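Local coordinates for protein pyruvate kinase (Pseudomonas aeruginosa, PDB 6QXL) that probably catalyses the last step of glycolysis, transferring the phosphate of phosphoenolpyruvate to ADP to give pyruvate and ATP, and binds glucose 6-phosphate, at residues A[85-88]-A[89-92]; A[102-105]-A[106-109]; A[126-129]-A[130-133]; A[293-296]-A[297-300]. One frame throughout, in Å; residues are numbered along the deposited sequence.

Contact 1: residues A[85-88]-A[89-92]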
loop_
_atom_site.group_PDB
_atom_site.type_symbol
_atom_site.label_atom_id
_atom_site.label_comp_id
_atom_site.label_asym_id
_atom_site.label_seq_id
_atom_site.Cartn_x
_atom_site.Cartn_y
_atom_site.Cartn_z
ATOM N N GLU A 85 -41.404 41.065 -4.019
ATOM C CA GLU A 85 -39.968 41.242 -4.113
ATOM C C GLU A 85 -39.465 41.891 -2.844
ATOM O O GLU A 85 -40.036 42.856 -2.380
ATOM C CB GLU A 85 -39.646 42.142 -5.323
ATOM C CG GLU A 85 -39.389 41.389 -6.620
ATOM C CD GLU A 85 -37.976 40.821 -6.720
ATOM O OE1 GLU A 85 -37.800 39.971 -7.631
ATOM O OE2 GLU A 85 -37.021 41.270 -6.006
ATOM N N LEU A 86 -38.371 41.375 -2.304
ATOM C CA LEU A 86 -37.814 41.833 -1.030
ATOM C C LEU A 86 -36.392 42.275 -1.203
ATOM O O LEU A 86 -35.642 41.666 -1.961
ATOM C CB LEU A 86 -37.867 40.735 0.044
ATOM C CG LEU A 86 -39.219 40.284 0.561
ATOM C CD1 LEU A 86 -39.072 38.992 1.381
ATOM C CD2 LEU A 86 -39.808 41.406 1.415
ATOM N N GLN A 87 -36.041 43.345 -0.479
ATOM C CA GLN A 87 -34.714 43.935 -0.526
ATOM C C GLN A 87 -34.004 43.717 0.810
ATOM O O GLN A 87 -34.623 43.588 1.867
ATOM C CB GLN A 87 -34.796 45.404 -0.835
ATOM C CG GLN A 87 -35.426 45.685 -2.182
ATOM C CD GLN A 87 -35.352 47.152 -2.546
ATOM O OE1 GLN A 87 -34.398 47.894 -2.206
ATOM N NE2 GLN A 87 -36.368 47.610 -3.290
ATOM N N VAL A 88 -32.683 43.724 0.741
ATOM C CA VAL A 88 -31.869 43.566 1.926
ATOM C C VAL A 88 -32.248 44.656 2.932
ATOM O O VAL A 88 -32.443 45.805 2.562
ATOM C CB VAL A 88 -30.360 43.628 1.591
ATOM C CG1 VAL A 88 -29.530 43.460 2.875
ATOM C CG2 VAL A 88 -30.033 42.520 0.557
ATOM N N GLY A 89 -32.413 44.261 4.197
ATOM C CA GLY A 89 -32.777 45.184 5.264
ATOM C C GLY A 89 -34.265 45.300 5.522
ATOM O O GLY A 89 -34.658 45.768 6.597
ATOM N N ASP A 90 -35.099 44.854 4.576
ATOM C CA ASP A 90 -36.542 44.857 4.767
ATOM C C ASP A 90 -36.950 43.992 5.954
ATOM O O ASP A 90 -36.245 43.060 6.351
ATOM C CB ASP A 90 -37.287 44.338 3.527
ATOM C CG ASP A 90 -37.217 45.292 2.338
ATOM O OD1 ASP A 90 -36.467 46.294 2.433
ATOM O OD2 ASP A 90 -37.883 45.016 1.309
ATOM N N LYS A 91 -38.107 44.311 6.518
ATOM C CA LYS A 91 -38.687 43.549 7.610
ATOM C C LYS A 91 -39.789 42.667 7.061
ATOM O O LYS A 91 -40.512 43.049 6.126
ATOM C CB LYS A 91 -39.254 44.468 8.664
ATOM C CG LYS A 91 -38.247 45.457 9.239
ATOM C CD LYS A 91 -37.049 44.813 9.942
ATOM C CE LYS A 91 -36.320 45.956 10.676
ATOM N NZ LYS A 91 -35.084 45.415 11.226
ATOM N N PHE A 92 -39.900 41.466 7.613
ATOM C CA PHE A 92 -40.858 40.505 7.117
ATOM C C PHE A 92 -41.261 39.540 8.215
ATOM O O PHE A 92 -40.456 39.213 9.081
ATOM C CB PHE A 92 -40.303 39.767 5.906
ATOM C CG PHE A 92 -41.327 39.018 5.133
ATOM C CD1 PHE A 92 -42.156 39.706 4.266
ATOM C CD2 PHE A 92 -41.505 37.650 5.297
ATOM C CE1 PHE A 92 -43.158 39.026 3.559
ATOM C CE2 PHE A 92 -42.484 36.971 4.593
ATOM C CZ PHE A 92 -43.312 37.666 3.715
#
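Q87 and D90 close a tight turn between strand 83-86 and strand 91-95, in the small beta domain inserted in the barrel region of pyruvate kinase. The contact is local. The backbone N of D90 gives a hydrogen bond to Q87 O at 3.0 Å. The D90 carboxylate bonds back. Its OD2 accepts the N-H of Q87 at 3.1 Å, and the bond is nearly straight (167°). The donor lies above the carboxylate plane, not within it. With chi1 at -70°, the D90 carboxylate sits beside its own backbone N and reaches back across the turn to Q87. Q87 is thus held by both its N and its O. G89 has a positive phi (93°), as this position of a type II turn requires. Away from the turn, toward the strands, the contact is apolar. L86 CD2 lies 4.1 Å from F92 CD1, and L86 CD1 lies over one face of the F92 ring, toward its rim. The two side chains cross at about a right angle. M134 of strand 132-139 touches both. The arrangement is a type II beta turn from Q87 to D90, closed by an aspartate side chain.

Contact 2: residues A[102-105]-A[106-109]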
loop_
_atom_site.group_PDB
_atom_site.type_symbol
_atom_site.label_atom_id
_atom_site.label_comp_id
_atom_site.label_asym_id
_atom_site.label_seq_id
_atom_site.Cartn_x
_atom_site.Cartn_y
_atom_site.Cartn_z
ATOM N N ALA A 102 -53.921 36.016 2.090
ATOM C CA ALA A 102 -53.730 37.437 2.114
ATOM C C ALA A 102 -52.311 37.920 2.340
ATOM O O ALA A 102 -52.106 38.949 2.995
ATOM C CB ALA A 102 -54.641 38.006 3.185
ATOM N N GLY A 103 -51.327 37.199 1.793
ATOM C CA GLY A 103 -49.943 37.569 2.024
ATOM C C GLY A 103 -49.656 38.937 1.419
ATOM O O GLY A 103 -50.224 39.308 0.390
ATOM N N THR A 104 -48.834 39.716 2.097
ATOM C CA THR A 104 -48.506 41.048 1.637
ATOM C C THR A 104 -47.008 41.201 1.571
ATOM O O THR A 104 -46.262 40.253 1.778
ATOM C CB THR A 104 -49.071 42.105 2.613
ATOM O OG1 THR A 104 -48.263 42.126 3.803
ATOM C CG2 THR A 104 -50.529 41.795 2.944
ATOM N N GLN A 105 -46.567 42.415 1.292
ATOM C CA GLN A 105 -45.160 42.769 1.283
ATOM C C GLN A 105 -44.508 42.695 2.668
ATOM O O GLN A 105 -43.286 42.729 2.768
ATOM C CB GLN A 105 -45.096 44.227 0.726
ATOM C CG GLN A 105 -43.723 44.865 0.611
ATOM C CD GLN A 105 -42.917 44.317 -0.536
ATOM O OE1 GLN A 105 -43.451 43.917 -1.622
ATOM N NE2 GLN A 105 -41.601 44.252 -0.321
ATOM N N GLU A 106 -45.316 42.619 3.737
ATOM C CA GLU A 106 -44.801 42.642 5.095
ATOM C C GLU A 106 -44.996 41.350 5.875
ATOM O O GLU A 106 -44.298 41.109 6.877
ATOM C CB GLU A 106 -45.430 43.770 5.884
ATOM C CG GLU A 106 -45.162 45.162 5.328
ATOM C CD GLU A 106 -46.131 46.199 5.881
ATOM O OE1 GLU A 106 -46.228 46.201 7.125
ATOM O OE2 GLU A 106 -46.803 46.971 5.105
ATOM N N VAL A 107 -45.939 40.505 5.461
ATOM C CA VAL A 107 -46.242 39.302 6.199
ATOM C C VAL A 107 -46.866 38.268 5.288
ATOM O O VAL A 107 -47.594 38.618 4.361
ATOM C CB VAL A 107 -47.190 39.601 7.413
ATOM C CG1 VAL A 107 -48.508 40.198 6.939
ATOM C CG2 VAL A 107 -47.443 38.350 8.218
ATOM N N VAL A 108 -46.599 36.999 5.589
ATOM C CA VAL A 108 -47.285 35.877 4.958
ATOM C C VAL A 108 -47.648 34.878 6.051
ATOM O O VAL A 108 -46.999 34.810 7.099
ATOM C CB VAL A 108 -46.417 35.211 3.858
ATOM C CG1 VAL A 108 -45.187 34.503 4.456
ATOM C CG2 VAL A 108 -47.233 34.228 3.016
ATOM N N GLY A 109 -48.695 34.120 5.800
ATOM C CA GLY A 109 -49.111 33.073 6.688
ATOM C C GLY A 109 -48.337 31.798 6.531
ATOM O O GLY A 109 -47.589 31.636 5.567
#
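T104 and V107 face each other across a tight reversal that leads into strand 107-109, an outer strand of the mixed sheet in the small beta domain. The bend contains an ST turn, in which the T104 hydroxyl takes the N-H of the residue two places on. The chain directions before and after the bend differ by 156°. E106 comes first. Its backbone N points at the T104 hydroxyl and bonds to OG1 at 3.0 Å. The E106 side chain runs out from the bend, and its CB stays 3.9 Å from T104 OG1. The backbone of E106 also bonds to R93 of strand 91-95. V107 follows. Its N gives a second, more bent bond to the same OG1, at 3.3 Å. One hydroxyl oxygen therefore takes two successive backbone N-H groups. The threonine torsion allows this: chi1 of 75° sets OG1 between the backbone N and the carbonyl carbon, over the inside of the bend. V107 CG1 packs against that oxygen at 3.7 Å. V107 O accepts the N-H of T104 at 2.8 Å, nearly along the C=O axis and almost straight at the hydrogen (173°). The same V107 O also meets G103 CA in a CA-H...O contact. V108 then continues the strand, and its side chain touches F92 and F94. V108 CA lies 4.3 Å from G103 CA.

Contact 3: residues A[126-129]-A[130-133]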
loop_
_atom_site.group_PDB
_atom_site.type_symbol
_atom_site.label_atom_id
_atom_site.label_comp_id
_atom_site.label_asym_id
_atom_site.label_seq_id
_atom_site.Cartn_x
_atom_site.Cartn_y
_atom_site.Cartn_z
ATOM N N LEU A 126 -34.009 30.069 5.384
ATOM C CA LEU A 126 -33.719 30.036 3.965
ATOM C C LEU A 126 -34.977 29.631 3.211
ATOM O O LEU A 126 -35.605 28.625 3.522
ATOM C CB LEU A 126 -32.592 29.058 3.691
ATOM C CG LEU A 126 -31.178 29.576 4.045
ATOM C CD1 LEU A 126 -30.788 29.466 5.496
ATOM C CD2 LEU A 126 -30.088 28.922 3.293
ATOM N N LEU A 127 -35.348 30.453 2.243
ATOM C CA LEU A 127 -36.561 30.247 1.466
ATOM C C LEU A 127 -36.203 30.029 0.003
ATOM O O LEU A 127 -35.202 30.575 -0.483
ATOM C CB LEU A 127 -37.494 31.444 1.569
ATOM C CG LEU A 127 -38.121 31.644 2.952
ATOM C CD1 LEU A 127 -37.355 32.703 3.701
ATOM C CD2 LEU A 127 -39.639 31.929 2.859
ATOM N N ASP A 128 -37.032 29.233 -0.690
ATOM C CA ASP A 128 -36.826 28.931 -2.099
ATOM C C ASP A 128 -35.419 28.357 -2.340
ATOM O O ASP A 128 -34.629 28.890 -3.127
ATOM C CB ASP A 128 -37.057 30.176 -2.982
ATOM C CG ASP A 128 -37.235 29.813 -4.456
ATOM O OD1 ASP A 128 -37.179 28.607 -4.813
ATOM O OD2 ASP A 128 -37.425 30.728 -5.261
ATOM N N ASP A 129 -35.124 27.255 -1.634
ATOM C CA ASP A 129 -33.851 26.538 -1.807
ATOM C C ASP A 129 -32.628 27.422 -1.518
ATOM O O ASP A 129 -31.564 27.225 -2.102
ATOM C CB ASP A 129 -33.707 25.907 -3.218
ATOM C CG ASP A 129 -34.778 24.869 -3.556
ATOM O OD1 ASP A 129 -35.401 24.316 -2.622
ATOM O OD2 ASP A 129 -35.015 24.710 -4.805
ATOM N N GLY A 130 -32.770 28.381 -0.608
ATOM C CA GLY A 130 -31.682 29.282 -0.273
ATOM C C GLY A 130 -31.618 30.603 -1.001
ATOM O O GLY A 130 -30.766 31.420 -0.682
ATOM N N ARG A 131 -32.516 30.837 -1.955
ATOM C CA ARG A 131 -32.497 32.064 -2.776
ATOM C C ARG A 131 -32.683 33.340 -1.959
ATOM O O ARG A 131 -32.075 34.348 -2.257
ATOM C CB ARG A 131 -33.554 31.973 -3.894
ATOM C CG ARG A 131 -33.017 31.221 -5.081
ATOM C CD ARG A 131 -34.059 30.462 -5.927
ATOM N NE ARG A 131 -33.388 29.668 -6.962
ATOM C CZ ARG A 131 -33.497 28.331 -7.163
ATOM N NH1 ARG A 131 -34.246 27.561 -6.347
ATOM N NH2 ARG A 131 -32.755 27.788 -8.116
ATOM N N VAL A 132 -33.556 33.262 -0.958
ATOM C CA VAL A 132 -33.818 34.353 -0.026
ATOM C C VAL A 132 -33.403 33.890 1.361
ATOM O O VAL A 132 -33.623 32.749 1.726
ATOM C CB VAL A 132 -35.312 34.728 -0.051
ATOM C CG1 VAL A 132 -35.659 35.702 1.075
ATOM C CG2 VAL A 132 -35.665 35.357 -1.396
ATOM N N VAL A 133 -32.784 34.782 2.121
ATOM C CA VAL A 133 -32.306 34.453 3.462
ATOM C C VAL A 133 -32.746 35.542 4.435
ATOM O O VAL A 133 -32.632 36.737 4.134
ATOM C CB VAL A 133 -30.766 34.323 3.520
ATOM C CG1 VAL A 133 -30.299 33.972 4.936
ATOM C CG2 VAL A 133 -30.282 33.289 2.518
#
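The tight beta hairpin of strands 124-127 and 132-139 reaches toward the active site. L127 and V132 meet across it as a hydrogen-bonded antiparallel pair. L127 N bonds to V132 O at 2.9 Å, and V132 N returns a bond to L127 O at 3.2 Å. Both are almost straight. L126 and V133 form the next, non-hydrogen-bonded pair. Their side chains lie side by side and point the same way, with L126 CG touching V133 CG2. L126 CD2 also covers G130 CA. L127 and V132 lie on the other face of the sheet, where L154 touches both. The connection is a type I' turn from D128 to R131. The turn runs into a classic beta bulge that shares R131, in which R131 and V132 both face L127. R131 N bonds to D128 O at 3.1 Å, from above the carbonyl plane. G130 has a phi of 94°, a value suited to a residue without a side chain. From the last position of the turn, the R131 side chain runs extended from CG to NE, crossing D128 obliquely and lying alongside D129. Its CD lies 3.4 Å from D128 OD2. Its NH1 reaches both carboxylates. D129 OD2 meets it at the guanidinium edge, 3.3 Å away, and D128 OD1 comes in obliquely at 3.5 Å. Both pairs are salt bridges, and the hydrogen bonds within them are weak. The carboxylate planes are turned from the guanidinium by 49° for D128 and 52° for D129. The D129 side chain is about 6 Å from bound malonate and about 7 Å from the magnesium ion.

Contact 4: residues A[293-296]-A[297-300]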
loop_
_atom_site.group_PDB
_atom_site.type_symbol
_atom_site.label_atom_id
_atom_site.label_comp_id
_atom_site.label_asym_id
_atom_site.label_seq_id
_atom_site.Cartn_x
_atom_site.Cartn_y
_atom_site.Cartn_z
ATOM N N MET A 293 -26.002 24.591 -23.329
ATOM C CA MET A 293 -24.750 23.935 -22.939
ATOM C C MET A 293 -24.442 24.188 -21.469
ATOM O O MET A 293 -24.779 25.235 -20.940
ATOM C CB MET A 293 -23.586 24.408 -23.782
ATOM C CG MET A 293 -23.449 25.888 -23.975
ATOM S SD MET A 293 -22.227 26.147 -25.283
ATOM C CE MET A 293 -22.452 24.996 -26.680
ATOM N N PRO A 294 -23.774 23.239 -20.813
ATOM C CA PRO A 294 -23.412 23.428 -19.424
ATOM C C PRO A 294 -22.145 24.265 -19.234
ATOM O O PRO A 294 -21.352 24.412 -20.125
ATOM C CB PRO A 294 -23.186 21.978 -18.960
ATOM C CG PRO A 294 -22.559 21.334 -20.152
ATOM C CD PRO A 294 -23.243 21.964 -21.319
ATOM N N THR A 295 -21.974 24.770 -18.038
ATOM C CA THR A 295 -20.768 25.453 -17.583
ATOM C C THR A 295 -19.657 24.419 -17.313
ATOM O O THR A 295 -19.928 23.220 -17.111
ATOM C CB THR A 295 -21.272 26.083 -16.129
ATOM O OG1 THR A 295 -22.309 27.083 -16.334
ATOM C CG2 THR A 295 -20.252 26.722 -15.272
ATOM N N ARG A 296 -18.412 24.876 -17.255
ATOM C CA ARG A 296 -17.319 24.004 -16.899
ATOM C C ARG A 296 -17.461 23.466 -15.471
ATOM O O ARG A 296 -17.081 22.339 -15.178
ATOM C CB ARG A 296 -15.969 24.710 -17.040
ATOM C CG ARG A 296 -15.658 25.257 -18.428
ATOM C CD ARG A 296 -15.449 24.140 -19.384
ATOM N NE ARG A 296 -14.961 24.647 -20.667
ATOM C CZ ARG A 296 -15.712 24.767 -21.753
ATOM N NH1 ARG A 296 -15.180 25.253 -22.872
ATOM N NH2 ARG A 296 -16.979 24.356 -21.752
ATOM N N ALA A 297 -18.015 24.273 -14.577
ATOM C CA ALA A 297 -18.241 23.792 -13.220
ATOM C C ALA A 297 -19.232 22.647 -13.208
ATOM O O ALA A 297 -19.059 21.690 -12.472
ATOM C CB ALA A 297 -18.701 24.911 -12.302
ATOM N N GLU A 298 -20.255 22.744 -14.040
ATOM C CA GLU A 298 -21.269 21.697 -14.130
ATOM C C GLU A 298 -20.683 20.411 -14.709
ATOM O O GLU A 298 -20.933 19.335 -14.186
ATOM C CB GLU A 298 -22.483 22.213 -14.924
ATOM C CG GLU A 298 -23.290 23.192 -14.078
ATOM C CD GLU A 298 -24.120 24.210 -14.836
ATOM O OE1 GLU A 298 -24.012 24.297 -16.087
ATOM O OE2 GLU A 298 -24.897 24.918 -14.134
ATOM N N VAL A 299 -19.882 20.530 -15.758
ATOM C CA VAL A 299 -19.187 19.376 -16.295
ATOM C C VAL A 299 -18.328 18.723 -15.213
ATOM O O VAL A 299 -18.377 17.506 -15.033
ATOM C CB VAL A 299 -18.314 19.759 -17.510
ATOM C CG1 VAL A 299 -17.382 18.622 -17.888
ATOM C CG2 VAL A 299 -19.203 20.118 -18.696
ATOM N N SER A 300 -17.578 19.531 -14.483
ATOM C CA SER A 300 -16.720 19.025 -13.422
ATOM C C SER A 300 -17.520 18.335 -12.317
ATOM O O SER A 300 -17.110 17.298 -11.811
ATOM C CB SER A 300 -15.901 20.179 -12.823
ATOM O OG SER A 300 -15.084 19.745 -11.750
#
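T295 and E298 meet where the loop after strand 277-281 enters helix 296-307. The main polar contact is a side-chain to backbone bond. E298 OE1 accepts the N-H of T295 at 2.9 Å, nearly straight (172°). The donor comes in on the anti side, tilted 34° out of the carboxylate plane. The glutamate chain is extended beyond CG, and this carries OE1 back past the start of the helix. OE1 also accepts a bond from S287. T295 is at the N-cap position, but its side chain makes no capping bond. The helical backbone bonds begin here. V299 N bonds to T295 O at 3.0 Å, and S300 N bonds to R296 O at 2.9 Å. The apolar contacts lie alongside. P294 CG touches V299 CG2 at 3.9 Å, and T295 CG2 touches A297 CB at 3.8 Å. R296 turns outward to the second subunit, where its guanidinium bonds to the backbone oxygens of R248 and G249. S300 OG bonds to D301 of that subunit. The first turn of helix 296-307, which lies between barrel strands 277-281 and 312-315 in the chain, is thus part of the subunit interface.

How the contacts relate
Contacts 1, 2 and 3 lie in the small beta domain, and contact 4 lies in the barrel domain. They follow one another along the chain in that order. Contacts 1 and 2 have centres 12 Å apart and touch: Q105 NE2 probably bonds to E85 O, and F92 packs on V108. Their strands 91-95 and 107-109 are neighbours in one mixed sheet. Contact 3 reaches the same sheet through strands 124-127 and 132-139, with its centre 13 Å from contact 1 and 17 Å from contact 2. Contact 4 is 23 Å from contact 3, centre to centre. Both of these touch the second subunit, so turn and helix start meet the same partner chain.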